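Long-range contact in myosin-4 (Saccharomyces cerevisiae, PDB 3MMI), which is a type V myosin motor that carries specific mRNAs, among them ASH1 mRNA, toward the bud through its partner SHE3, and is represented here by its globular tail: residues L52-V57 with L105-R110. Residues are numbered along the deposited sequence; the frame is centred on the assembly and turned at random.
Sequences LGPIHV and LSNLSR
Asn107 reaches across to the first turn of helix 53-67, where its OD1 accepts a hydrogen bond from the backbone N of Ile55 at 3.0 Å. The N-H points somewhat off the oxygen (146° at the hydrogen), and the donor is tilted 33° from the carbonyl plane. OD1 also lies 3.3 Å from CD of Pro54, and the Pro54 and Asn107 side chains cross at about a right angle, while ND2 turns back to the carbonyl of Phe103 in its own helix. Held from both ends, the amide is fixed in its rotation, and its oxygen takes up a backbone N-H of the opening turn from a distant part of the chain.

Ile55 slides past Asn107 in the opposite direction. Its CG1, anti to the backbone N (chi1 -169°), lies 3.5 Å from the backbone O of Asn107 and packs on CB of Arg110. The CD1 methyl of Ile55 is 3.4 Å from the same Asn107 O.

CD1 of Leu52 sits over the centre of the Arg110 guanidinium, 3.7 Å above the plane, and CD2 lies 3.5 Å from NE. The guanidinium is steadied by a bond from NE to Ser106 O, which Ser109 OG meets from the opposite face, and by a weak one from NH2 to Gln206 O. An alanine here, lacking the guanidinium, would probably open a gap beside the Leu52 methyls and leave Ser106 O held by Ser109 OG from one face.

The first turn of helix 53-67 thus packs against the last turn of helix 97-108 and the residues just after it, within the all-helical globular tail of this type V myosin.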
ATOM      1  N   LEU A  52      13.798  17.487   2.973  1.00 39.40           N
ATOM      2  CA  LEU A  52      14.825  17.025   1.957  1.00 40.90           C
ATOM      3  C   LEU A  52      16.325  17.088   2.339  1.00 42.45           C
ATOM      4  O   LEU A  52      17.208  17.159   1.469  1.00 44.90           O
ATOM      5  CB  LEU A  52      14.612  17.581   0.530  1.00 38.28           C
ATOM      6  CG  LEU A  52      13.249  17.445  -0.177  1.00 38.50           C
ATOM      7  CD1 LEU A  52      13.317  17.768  -1.612  1.00 43.57           C
ATOM      8  CD2 LEU A  52      12.627  16.111  -0.034  1.00 37.76           C
ATOM      9  N   GLY A  53      16.619  17.006   3.637  1.00 43.39           N
ATOM     10  CA  GLY A  53      17.955  17.133   4.098  1.00 40.22           C
ATOM     11  C   GLY A  53      18.644  15.824   3.838  1.00 39.94           C
ATOM     12  O   GLY A  53      19.752  15.815   3.267  1.00 39.90           O
ATOM     13  N   PRO A  54      18.025  14.709   4.298  1.00 37.93           N
ATOM     14  CA  PRO A  54      18.807  13.470   4.255  1.00 38.35           C
ATOM     15  C   PRO A  54      19.136  13.056   2.863  1.00 37.28           C
ATOM     16  O   PRO A  54      20.217  12.482   2.637  1.00 39.17           O
ATOM     17  CB  PRO A  54      17.905  12.442   4.920  1.00 39.26           C
ATOM     18  CG  PRO A  54      17.039  13.219   5.812  1.00 39.47           C
ATOM     19  CD  PRO A  54      16.794  14.545   5.092  1.00 37.12           C
ATOM     20  N   ILE A  55      18.263  13.388   1.919  1.00 34.65           N
ATOM     21  CA  ILE A  55      18.556  13.017   0.540  1.00 35.13           C
ATOM     22  C   ILE A  55      19.677  13.886  -0.002  1.00 36.63           C
ATOM     23  O   ILE A  55      20.417  13.521  -0.925  1.00 36.20           O
ATOM     24  CB  ILE A  55      17.281  12.971  -0.415  1.00 34.98           C
ATOM     25  CG1 ILE A  55      17.610  12.325  -1.759  1.00 28.89           C
ATOM     26  CG2 ILE A  55      16.685  14.402  -0.727  1.00 33.13           C
ATOM     27  CD1 ILE A  55      18.139  10.875  -1.635  1.00 30.73           C
ATOM     28  N   HIS A  56      19.814  15.058   0.599  1.00 41.05           N
ATOM     29  CA  HIS A  56      20.878  15.972   0.212  1.00 40.98           C
ATOM     30  C   HIS A  56      22.211  15.431   0.758  1.00 38.80           C
ATOM     31  O   HIS A  56      23.188  15.365   0.067  1.00 39.76           O
ATOM     32  CB  HIS A  56      20.549  17.404   0.670  1.00 43.92           C
ATOM     33  CG  HIS A  56      21.609  18.407   0.293  1.00 50.43           C
ATOM     34  ND1 HIS A  56      21.779  18.840  -1.023  1.00 51.97           N
ATOM     35  CD2 HIS A  56      22.610  18.988   1.048  1.00 49.24           C
ATOM     36  CE1 HIS A  56      22.811  19.672  -1.061  1.00 53.91           C
ATOM     37  NE2 HIS A  56      23.343  19.768   0.179  1.00 54.91           N
ATOM     38  N   VAL A  57      22.229  14.978   1.984  1.00 38.86           N
ATOM     39  CA  VAL A  57      23.456  14.493   2.557  1.00 39.59           C
ATOM     40  C   VAL A  57      23.880  13.196   1.851  1.00 38.71           C
ATOM     41  O   VAL A  57      25.033  13.082   1.391  1.00 38.96           O
ATOM     42  CB  VAL A  57      23.260  14.222   4.062  1.00 39.67           C
ATOM     43  CG1 VAL A  57      24.528  13.617   4.698  1.00 43.22           C
ATOM     44  CG2 VAL A  57      22.904  15.453   4.748  1.00 41.21           C
ATOM     45  N   LEU A 105      10.271   8.340   3.416  1.00 26.81           N
ATOM     46  CA  LEU A 105       9.961   7.757   2.141  1.00 25.33           C
ATOM     47  C   LEU A 105      10.046   8.810   1.090  1.00 26.27           C
ATOM     48  O   LEU A 105      10.534   8.565   0.004  1.00 24.34           O
ATOM     49  CB  LEU A 105       8.610   7.086   2.099  1.00 23.98           C
ATOM     50  CG  LEU A 105       8.643   5.697   2.781  1.00 26.59           C
ATOM     51  CD1 LEU A 105       7.315   5.196   3.229  1.00 23.62           C
ATOM     52  CD2 LEU A 105       9.403   4.644   1.957  1.00 28.01           C
ATOM     53  N   SER A 106       9.625  10.006   1.424  1.00 25.11           N
ATOM     54  CA  SER A 106       9.801  11.086   0.497  1.00 26.17           C
ATOM     55  C   SER A 106      11.256  11.353   0.137  1.00 26.16           C
ATOM     56  O   SER A 106      11.540  11.623  -1.019  1.00 24.81           O
ATOM     57  CB  SER A 106       9.204  12.365   1.067  1.00 30.59           C
ATOM     58  OG  SER A 106       9.291  13.308   0.013  1.00 25.82           O
ATOM     59  N   ASN A 107      12.174  11.215   1.124  1.00 28.18           N
ATOM     60  CA  ASN A 107      13.628  11.357   0.907  1.00 28.04           C
ATOM     61  C   ASN A 107      14.170  10.184   0.041  1.00 26.40           C
ATOM     62  O   ASN A 107      14.851  10.406  -0.928  1.00 24.49           O
ATOM     63  CB  ASN A 107      14.372  11.513   2.264  1.00 27.12           C
ATOM     64  CG  ASN A 107      14.437  13.019   2.742  1.00 30.46           C
ATOM     65  OD1 ASN A 107      15.305  13.776   2.296  1.00 28.51           O
ATOM     66  ND2 ASN A 107      13.505  13.423   3.623  1.00 25.68           N
ATOM     67  N   LEU A 108      13.852   8.950   0.430  1.00 26.45           N
ATOM     68  CA  LEU A 108      14.394   7.763  -0.287  1.00 26.89           C
ATOM     69  C   LEU A 108      13.870   7.699  -1.703  1.00 25.75           C
ATOM     70  O   LEU A 108      14.558   7.197  -2.622  1.00 23.83           O
ATOM     71  CB  LEU A 108      14.023   6.459   0.392  1.00 26.16           C
ATOM     72  CG  LEU A 108      14.644   6.241   1.758  1.00 34.00           C
ATOM     73  CD1 LEU A 108      14.289   4.833   2.178  1.00 35.11           C
ATOM     74  CD2 LEU A 108      16.145   6.536   1.812  1.00 34.17           C
ATOM     75  N   SER A 109      12.677   8.274  -1.872  1.00 23.75           N
ATOM     76  CA  SER A 109      11.972   8.153  -3.119  1.00 27.42           C
ATOM     77  C   SER A 109      12.691   8.870  -4.225  1.00 26.62           C
ATOM     78  O   SER A 109      12.402   8.650  -5.396  1.00 29.40           O
ATOM     79  CB  SER A 109      10.499   8.611  -3.055  1.00 25.88           C
ATOM     80  OG  SER A 109      10.434  10.029  -3.253  1.00 24.84           O
ATOM     81  N   ARG A 110      13.680   9.643  -3.867  1.00 28.26           N
ATOM     82  CA  ARG A 110      14.432  10.426  -4.851  1.00 28.32           C
ATOM     83  C   ARG A 110      15.736   9.718  -5.254  1.00 27.36           C
ATOM     84  O   ARG A 110      16.395  10.165  -6.150  1.00 28.95           O
ATOM     85  CB  ARG A 110      14.748  11.849  -4.263  1.00 31.86           C
ATOM     86  CG  ARG A 110      13.522  12.805  -4.240  1.00 36.32           C
ATOM     87  CD  ARG A 110      13.443  13.820  -3.134  1.00 42.57           C
ATOM     88  NE  ARG A 110      12.018  14.242  -2.884  1.00 51.68           N
ATOM     89  CZ  ARG A 110      11.462  15.199  -3.593  1.00 53.31           C
ATOM     90  NH1 ARG A 110      12.143  15.735  -4.570  1.00 60.47           N
ATOM     91  NH2 ARG A 110      10.270  15.621  -3.356  1.00 54.78           N
TER